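Local coordinates for protein erythromycin dehydratase (PDB 3EL6) that probably removes water from the beta-hydroxyacyl intermediate carried by the synthase during assembly of the erythromycin polyketide, as a double hotdog dehydratase domain, at residues 37-42 against 221-226; 52-57 against 116-121. One frame throughout, in Å; residues are numbered along the deposited sequence.

Contact 1 (37-42 against 221-226); sequences HPLLLA and EGYAFH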
ATOM      1  N   HIS A  37      -9.526  -2.270 -14.024  1.00 30.42           N
ATOM      2  CA  HIS A  37     -10.927  -2.383 -13.622  1.00 26.32           C
ATOM      3  C   HIS A  37     -11.609  -1.029 -13.752  1.00 25.49           C
ATOM      4  O   HIS A  37     -11.073  -0.027 -13.346  1.00 25.28           O
ATOM      5  CB  HIS A  37     -10.976  -2.824 -12.173  1.00 26.27           C
ATOM      6  CG  HIS A  37     -12.334  -3.175 -11.692  1.00 22.32           C
ATOM      7  ND1 HIS A  37     -13.235  -2.231 -11.279  1.00 21.12           N
ATOM      8  CD2 HIS A  37     -12.907  -4.375 -11.463  1.00 20.78           C
ATOM      9  CE1 HIS A  37     -14.337  -2.830 -10.867  1.00 20.95           C
ATOM     10  NE2 HIS A  37     -14.158  -4.134 -10.959  1.00 20.48           N
ATOM     11  N   PRO A  38     -12.822  -0.995 -14.286  1.00 23.27           N
ATOM     12  CA  PRO A  38     -13.510   0.309 -14.463  1.00 24.01           C
ATOM     13  C   PRO A  38     -13.621   1.204 -13.215  1.00 23.99           C
ATOM     14  O   PRO A  38     -13.696   2.442 -13.365  1.00 25.04           O
ATOM     15  CB  PRO A  38     -14.932  -0.096 -14.888  1.00 23.44           C
ATOM     16  CG  PRO A  38     -14.792  -1.461 -15.468  1.00 23.50           C
ATOM     17  CD  PRO A  38     -13.630  -2.136 -14.744  1.00 23.28           C
ATOM     18  N   LEU A  39     -13.693   0.614 -12.017  1.00 22.33           N
ATOM     19  CA  LEU A  39     -13.860   1.384 -10.781  1.00 23.63           C
ATOM     20  C   LEU A  39     -12.514   1.698 -10.088  1.00 23.49           C
ATOM     21  O   LEU A  39     -12.459   2.497  -9.153  1.00 25.25           O
ATOM     22  CB  LEU A  39     -14.890   0.754  -9.833  1.00 23.06           C
ATOM     23  CG  LEU A  39     -16.205   0.357 -10.492  1.00 24.80           C
ATOM     24  CD1 LEU A  39     -17.138  -0.327  -9.469  1.00 25.38           C
ATOM     25  CD2 LEU A  39     -16.894   1.589 -11.140  1.00 24.37           C
ATOM     26  N   LEU A  40     -11.434   1.141 -10.590  1.00 23.25           N
ATOM     27  CA  LEU A  40     -10.143   1.317  -9.917  1.00 23.99           C
ATOM     28  C   LEU A  40      -9.290   2.332 -10.644  1.00 24.85           C
ATOM     29  O   LEU A  40      -9.460   2.553 -11.860  1.00 24.02           O
ATOM     30  CB  LEU A  40      -9.364   0.007  -9.786  1.00 22.67           C
ATOM     31  CG  LEU A  40     -10.075  -0.975  -8.864  1.00 22.44           C
ATOM     32  CD1 LEU A  40      -9.258  -2.271  -8.795  1.00 23.03           C
ATOM     33  CD2 LEU A  40     -10.315  -0.307  -7.452  1.00 22.85           C
ATOM     34  N   LEU A  41      -8.377   2.936  -9.891  1.00 23.09           N
ATOM     35  CA  LEU A  41      -7.542   4.002 -10.406  1.00 24.86           C
ATOM     36  C   LEU A  41      -6.076   3.594 -10.405  1.00 25.15           C
ATOM     37  O   LEU A  41      -5.388   3.723 -11.430  1.00 25.39           O
ATOM     38  CB  LEU A  41      -7.730   5.256  -9.526  1.00 24.66           C
ATOM     39  CG  LEU A  41      -9.124   5.907  -9.622  1.00 27.26           C
ATOM     40  CD1 LEU A  41      -9.303   6.879  -8.424  1.00 27.92           C
ATOM     41  CD2 LEU A  41      -9.273   6.556 -10.990  1.00 32.79           C
ATOM     42  N   ALA A  42      -5.578   3.103  -9.271  1.00 24.18           N
ATOM     43  CA  ALA A  42      -4.191   2.698  -9.194  1.00 25.27           C
ATOM     44  C   ALA A  42      -4.052   1.480  -8.304  1.00 23.83           C
ATOM     45  O   ALA A  42      -4.918   1.227  -7.429  1.00 25.41           O
ATOM     46  CB  ALA A  42      -3.379   3.810  -8.566  1.00 24.96           C
ATOM     47  N   GLU A 221     -15.656  -2.931 -20.341  1.00 48.41           N
ATOM     48  CA  GLU A 221     -14.968  -4.179 -20.094  1.00 46.22           C
ATOM     49  C   GLU A 221     -14.056  -3.973 -18.869  1.00 42.70           C
ATOM     50  O   GLU A 221     -13.733  -2.837 -18.450  1.00 41.14           O
ATOM     51  CB  GLU A 221     -14.192  -4.671 -21.335  1.00 48.07           C
ATOM     52  CG  GLU A 221     -13.463  -6.096 -21.191  1.00 52.37           C
ATOM     53  CD  GLU A 221     -14.338  -7.299 -20.639  1.00 55.74           C
ATOM     54  OE1 GLU A 221     -14.617  -7.371 -19.421  1.00 55.79           O
ATOM     55  OE2 GLU A 221     -14.677  -8.210 -21.429  1.00 57.80           O
ATOM     56  N   GLY A 222     -13.621  -5.070 -18.304  1.00 38.11           N
ATOM     57  CA  GLY A 222     -12.604  -4.951 -17.290  1.00 34.88           C
ATOM     58  C   GLY A 222     -13.133  -5.350 -15.942  1.00 30.48           C
ATOM     59  O   GLY A 222     -12.336  -5.525 -15.028  1.00 31.51           O
ATOM     60  N   TYR A 223     -14.441  -5.571 -15.820  1.00 28.03           N
ATOM     61  CA  TYR A 223     -14.960  -6.163 -14.567  1.00 26.10           C
ATOM     62  C   TYR A 223     -14.532  -7.631 -14.449  1.00 26.40           C
ATOM     63  O   TYR A 223     -14.345  -8.303 -15.470  1.00 25.94           O
ATOM     64  CB  TYR A 223     -16.479  -6.088 -14.430  1.00 25.87           C
ATOM     65  CG  TYR A 223     -17.024  -4.690 -14.335  1.00 23.62           C
ATOM     66  CD1 TYR A 223     -16.964  -3.995 -13.153  1.00 23.42           C
ATOM     67  CD2 TYR A 223     -17.617  -4.071 -15.435  1.00 25.50           C
ATOM     68  CE1 TYR A 223     -17.456  -2.704 -13.034  1.00 26.43           C
ATOM     69  CE2 TYR A 223     -18.116  -2.763 -15.319  1.00 25.93           C
ATOM     70  CZ  TYR A 223     -18.030  -2.113 -14.128  1.00 28.07           C
ATOM     71  OH  TYR A 223     -18.533  -0.847 -14.002  1.00 31.41           O
ATOM     72  N   ALA A 224     -14.416  -8.134 -13.215  1.00 25.88           N
ATOM     73  CA  ALA A 224     -14.108  -9.553 -13.028  1.00 25.27           C
ATOM     74  C   ALA A 224     -15.391 -10.296 -13.261  1.00 24.97           C
ATOM     75  O   ALA A 224     -15.415 -11.228 -14.049  1.00 24.49           O
ATOM     76  CB  ALA A 224     -13.573  -9.833 -11.612  1.00 26.02           C
ATOM     77  N   PHE A 225     -16.464  -9.852 -12.613  1.00 23.65           N
ATOM     78  CA  PHE A 225     -17.849 -10.322 -12.878  1.00 24.86           C
ATOM     79  C   PHE A 225     -18.703  -9.043 -12.754  1.00 24.48           C
ATOM     80  O   PHE A 225     -18.898  -8.529 -11.657  1.00 24.47           O
ATOM     81  CB  PHE A 225     -18.321 -11.306 -11.799  1.00 23.64           C
ATOM     82  CG  PHE A 225     -19.597 -12.096 -12.173  1.00 28.45           C
ATOM     83  CD1 PHE A 225     -19.569 -13.491 -12.216  1.00 30.35           C
ATOM     84  CD2 PHE A 225     -20.806 -11.438 -12.457  1.00 24.81           C
ATOM     85  CE1 PHE A 225     -20.737 -14.240 -12.549  1.00 29.05           C
ATOM     86  CE2 PHE A 225     -21.982 -12.153 -12.772  1.00 27.67           C
ATOM     87  CZ  PHE A 225     -21.954 -13.549 -12.845  1.00 25.68           C
ATOM     88  N   HIS A 226     -19.198  -8.528 -13.868  1.00 23.26           N
ATOM     89  CA  HIS A 226     -19.984  -7.267 -13.832  1.00 20.32           C
ATOM     90  C   HIS A 226     -20.922  -7.180 -12.657  1.00 19.44           C
ATOM     91  O   HIS A 226     -21.796  -8.051 -12.461  1.00 21.25           O
ATOM     92  CB  HIS A 226     -20.804  -7.120 -15.160  1.00 21.40           C
ATOM     93  CG  HIS A 226     -21.271  -5.714 -15.392  1.00 20.94           C
ATOM     94  ND1 HIS A 226     -22.116  -5.075 -14.536  1.00 24.67           N
ATOM     95  CD2 HIS A 226     -20.907  -4.794 -16.331  1.00 25.11           C
ATOM     96  CE1 HIS A 226     -22.315  -3.832 -14.953  1.00 26.14           C
ATOM     97  NE2 HIS A 226     -21.592  -3.641 -16.050  1.00 25.09           N
TER
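Pro38 rests on the ring of Tyr223 in a CH-pi contact: its CG stands over the centre of one face, 3.6 Å from the ring centroid and only 13° off the normal. The same CG packs at 3.5 Å against the backbone O of Glu221, while Pro38 CD packs closely on the carbonyl carbon of Gly222, whose backbone conformation (phi 113°) favours glycine. The second ring contact is an offset edge-to-face pair, with Tyr223 presenting its edge to the face of His37. The planes stand almost perpendicular, and Tyr223 CD1 comes 3.6 Å from His37 NE2. Leu39 adds a looser apolar contact, its CG 4.2 Å from Tyr223 CE1.

No hydrogen bond passes directly between 37-42 and 221-226; the polar contacts run within each segment or through a third element. With CG anti to the backbone N (chi1 -171°), the His37 ring swings under its own type I turn, where ND1 accepts the Leu39 N-H at 3.0 Å. Its NE2 is bonded to Asp84 OD2 on helix 79-93, and Asp84 OD1 takes the backbone N of Phe225. Gly222 N is held by Glu221 OE1 at 2.7 Å.

The loop 221-226 runs into helix 227-235, with His226 as N-cap; the sequence from this histidine onward matches the HPxxxD motif of dehydratases of this family. Because ND1 of His37 is an acceptor, NE2 probably carries the proton given to Asp84, and that one carboxylate, reaching both the histidine and the Phe225 N-H, fastens the two halves of the double hotdog across a junction whose direct contacts are van der Waals and aromatic.

Contact 2 (52-57 against 116-121); sequences AVFTGR and LRMSVG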
ATOM      1  N   ALA A  52      -0.983  -5.902  -1.624  1.00 21.70           N
ATOM      2  CA  ALA A  52      -1.155  -4.799  -2.493  1.00 20.71           C
ATOM      3  C   ALA A  52      -2.231  -3.878  -1.969  1.00 21.34           C
ATOM      4  O   ALA A  52      -3.087  -4.322  -1.206  1.00 22.75           O
ATOM      5  CB  ALA A  52      -1.498  -5.277  -3.898  1.00 22.04           C
ATOM      6  N   VAL A  53      -2.182  -2.600  -2.366  1.00 20.73           N
ATOM      7  CA  VAL A  53      -3.264  -1.663  -2.053  1.00 21.33           C
ATOM      8  C   VAL A  53      -3.846  -1.088  -3.354  1.00 21.50           C
ATOM      9  O   VAL A  53      -3.103  -0.710  -4.261  1.00 21.97           O
ATOM     10  CB  VAL A  53      -2.786  -0.484  -1.142  1.00 21.97           C
ATOM     11  CG1 VAL A  53      -3.976   0.418  -0.734  1.00 23.15           C
ATOM     12  CG2 VAL A  53      -2.064  -1.056   0.088  1.00 21.48           C
ATOM     13  N   PHE A  54      -5.165  -1.046  -3.423  1.00 22.65           N
ATOM     14  CA  PHE A  54      -5.892  -0.623  -4.657  1.00 23.01           C
ATOM     15  C   PHE A  54      -6.738   0.571  -4.335  1.00 25.29           C
ATOM     16  O   PHE A  54      -7.412   0.552  -3.283  1.00 27.22           O
ATOM     17  CB  PHE A  54      -6.827  -1.789  -5.134  1.00 21.99           C
ATOM     18  CG  PHE A  54      -6.084  -3.062  -5.430  1.00 22.76           C
ATOM     19  CD1 PHE A  54      -5.889  -4.037  -4.434  1.00 21.47           C
ATOM     20  CD2 PHE A  54      -5.564  -3.293  -6.730  1.00 19.92           C
ATOM     21  CE1 PHE A  54      -5.165  -5.226  -4.705  1.00 21.31           C
ATOM     22  CE2 PHE A  54      -4.841  -4.493  -7.004  1.00 22.23           C
ATOM     23  CZ  PHE A  54      -4.655  -5.457  -5.991  1.00 20.68           C
ATOM     24  N   THR A  55      -6.736   1.598  -5.194  1.00 25.94           N
ATOM     25  CA  THR A  55      -7.670   2.710  -4.950  1.00 27.94           C
ATOM     26  C   THR A  55      -8.611   2.929  -6.154  1.00 26.72           C
ATOM     27  O   THR A  55      -8.263   2.592  -7.282  1.00 24.83           O
ATOM     28  CB  THR A  55      -6.948   3.963  -4.435  1.00 29.63           C
ATOM     29  OG1 THR A  55      -5.961   3.534  -3.448  1.00 33.30           O
ATOM     30  CG2 THR A  55      -7.956   4.995  -3.751  1.00 32.05           C
ATOM     31  N   GLY A  56      -9.821   3.368  -5.866  1.00 27.68           N
ATOM     32  CA  GLY A  56     -10.819   3.607  -6.930  1.00 27.77           C
ATOM     33  C   GLY A  56     -11.866   4.594  -6.453  1.00 27.61           C
ATOM     34  O   GLY A  56     -11.743   5.206  -5.369  1.00 27.69           O
ATOM     35  N   ARG A  57     -12.917   4.761  -7.246  1.00 25.48           N
ATOM     36  CA  ARG A  57     -13.891   5.808  -6.979  1.00 25.95           C
ATOM     37  C   ARG A  57     -15.126   5.358  -7.676  1.00 25.19           C
ATOM     38  O   ARG A  57     -15.007   4.792  -8.747  1.00 23.79           O
ATOM     39  CB  ARG A  57     -13.392   7.096  -7.604  1.00 28.16           C
ATOM     40  CG  ARG A  57     -14.137   8.339  -7.151  1.00 34.61           C
ATOM     41  CD  ARG A  57     -13.320   9.650  -7.536  1.00 42.27           C
ATOM     42  NE  ARG A  57     -12.110   9.837  -6.696  1.00 49.72           N
ATOM     43  CZ  ARG A  57     -10.866  10.119  -7.126  1.00 52.35           C
ATOM     44  NH1 ARG A  57     -10.602  10.269  -8.417  1.00 54.57           N
ATOM     45  NH2 ARG A  57      -9.863  10.241  -6.258  1.00 50.98           N
ATOM     46  N   LEU A 116     -12.863   4.470  -2.817  1.00 25.09           N
ATOM     47  CA  LEU A 116     -12.785   3.067  -2.439  1.00 26.20           C
ATOM     48  C   LEU A 116     -11.307   2.753  -2.216  1.00 26.16           C
ATOM     49  O   LEU A 116     -10.415   3.319  -2.896  1.00 27.39           O
ATOM     50  CB  LEU A 116     -13.211   2.184  -3.626  1.00 27.71           C
ATOM     51  CG  LEU A 116     -14.652   2.446  -4.031  1.00 28.97           C
ATOM     52  CD1 LEU A 116     -14.880   1.805  -5.461  1.00 33.36           C
ATOM     53  CD2 LEU A 116     -15.538   1.906  -2.955  1.00 30.64           C
ATOM     54  N   ARG A 117     -11.047   1.874  -1.256  1.00 26.23           N
ATOM     55  CA  ARG A 117      -9.653   1.429  -1.013  1.00 25.90           C
ATOM     56  C   ARG A 117      -9.698  -0.027  -0.576  1.00 25.95           C
ATOM     57  O   ARG A 117     -10.432  -0.389   0.363  1.00 26.97           O
ATOM     58  CB  ARG A 117      -9.015   2.377   0.023  1.00 26.34           C
ATOM     59  CG  ARG A 117      -7.606   1.979   0.549  1.00 30.34           C
ATOM     60  CD  ARG A 117      -6.359   2.686  -0.011  1.00 28.17           C
ATOM     61  NE  ARG A 117      -6.396   3.930  -0.757  1.00 28.85           N
ATOM     62  CZ  ARG A 117      -5.920   5.072  -0.298  1.00 31.50           C
ATOM     63  NH1 ARG A 117      -5.437   5.144   0.963  1.00 25.87           N
ATOM     64  NH2 ARG A 117      -5.965   6.162  -1.048  1.00 35.87           N
ATOM     65  N   MET A 118      -8.972  -0.909  -1.282  1.00 25.27           N
ATOM     66  CA  MET A 118      -8.892  -2.302  -0.892  1.00 24.82           C
ATOM     67  C   MET A 118      -7.448  -2.592  -0.502  1.00 23.36           C
ATOM     68  O   MET A 118      -6.549  -2.115  -1.164  1.00 24.92           O
ATOM     69  CB  MET A 118      -9.278  -3.242  -2.053  1.00 25.46           C
ATOM     70  CG  MET A 118     -10.735  -3.248  -2.375  1.00 27.54           C
ATOM     71  SD  MET A 118     -10.903  -4.520  -3.611  1.00 25.44           S
ATOM     72  CE  MET A 118     -10.096  -3.774  -5.046  1.00 21.43           C
ATOM     73  N   SER A 119      -7.246  -3.279   0.615  1.00 22.04           N
ATOM     74  CA  SER A 119      -5.901  -3.659   1.069  1.00 23.73           C
ATOM     75  C   SER A 119      -5.843  -5.157   1.155  1.00 22.34           C
ATOM     76  O   SER A 119      -6.699  -5.752   1.803  1.00 23.39           O
ATOM     77  CB  SER A 119      -5.606  -3.130   2.497  1.00 24.51           C
ATOM     78  OG  SER A 119      -5.991  -1.764   2.597  1.00 34.53           O
ATOM     79  N   VAL A 120      -4.821  -5.742   0.531  1.00 22.49           N
ATOM     80  CA  VAL A 120      -4.572  -7.189   0.627  1.00 20.01           C
ATOM     81  C   VAL A 120      -3.275  -7.410   1.430  1.00 21.17           C
ATOM     82  O   VAL A 120      -2.239  -6.833   1.105  1.00 20.71           O
ATOM     83  CB  VAL A 120      -4.444  -7.786  -0.753  1.00 19.97           C
ATOM     84  CG1 VAL A 120      -4.081  -9.318  -0.670  1.00 20.09           C
ATOM     85  CG2 VAL A 120      -5.817  -7.605  -1.507  1.00 18.18           C
ATOM     86  N   GLY A 121      -3.335  -8.208   2.469  1.00 20.50           N
ATOM     87  CA  GLY A 121      -2.172  -8.308   3.380  1.00 22.22           C
ATOM     88  C   GLY A 121      -1.304  -9.481   3.087  1.00 22.47           C
ATOM     89  O   GLY A 121      -1.390 -10.083   2.013  1.00 21.66           O
TER
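This is a buried pairing of neighbouring antiparallel strands, Ala52-Arg57 of strand 52-58 against Leu116-Gly121 of strand 114-123, in the sheet of the first hotdog. Ala52 with Val120, Phe54 with Met118 and Gly56 with Leu116 are hydrogen-bonded pairs, each closed by two backbone bonds; the Ala52 carbonyl receives Val120 N at 2.8 Å, nearly straight on. At the Gly56 end the bonds are less regular: Leu116 N reaches Gly56 O at 2.9 Å from well above the carbonyl plane. Val53 CA and Arg117 CA approach the carbonyl oxygens of Met118 and Phe54 as weak CA-H...O donors.

On the face with Phe54, the bent Met118 chain brings its CE 3.8 Å from Phe54 CB, and Val120 CG2 meets the rim of the Phe54 ring at CE1, near the ring plane and 4.0 Å away. Phe54 also touches Ala89, and Met118 and Leu116 touch Leu85, both on helix 79-93: the sheet wraps this helix, as in the hotdog fold, where a long helix forms the sausage and the strands the bun.

The other face, with Val53, Thr55, Arg117 and Ser119, turns to the second subunit. Arg117 leaves its strand with CG anti to the backbone N (chi1 173°); chi2 (101°) brings CD 3.4 Å from Val53 CG1, and a nearly eclipsed chi3 of 16° then turns NE toward Thr55 OG1. NE gives this oxygen a weak, bent bond at 2.8 Å, while Thr55 CG2 sits at the guanidinium edge, in plane, and presses to 3.1 Å on Leu116 O. The far end of the guanidinium is anchored elsewhere, NH1 on the backbone O of Asp45 of the second subunit, and Val46 of that subunit packs on Val53 and Ser119.

How the contacts relate
From the N terminus the chain passes through 37-42, turns back after strand 40-45 and lays down 52-57 beside it. Here the two contacts meet directly: Leu41 and Ala42 both face Thr55 in a classic beta bulge. The chain next forms helix 79-93. Segment 116-121 then returns on the far side of 52-57, closing the loop of contact 2. The chain completes the first hotdog and lays down the first strands of the second before 221-226, just ahead of helix 227-235, comes back to 37-42, so the loop of contact 1 encloses contact 2 entirely. Contact 2 binds the first hotdog internally; contact 1 ties it to the second. Both reach the other subunit.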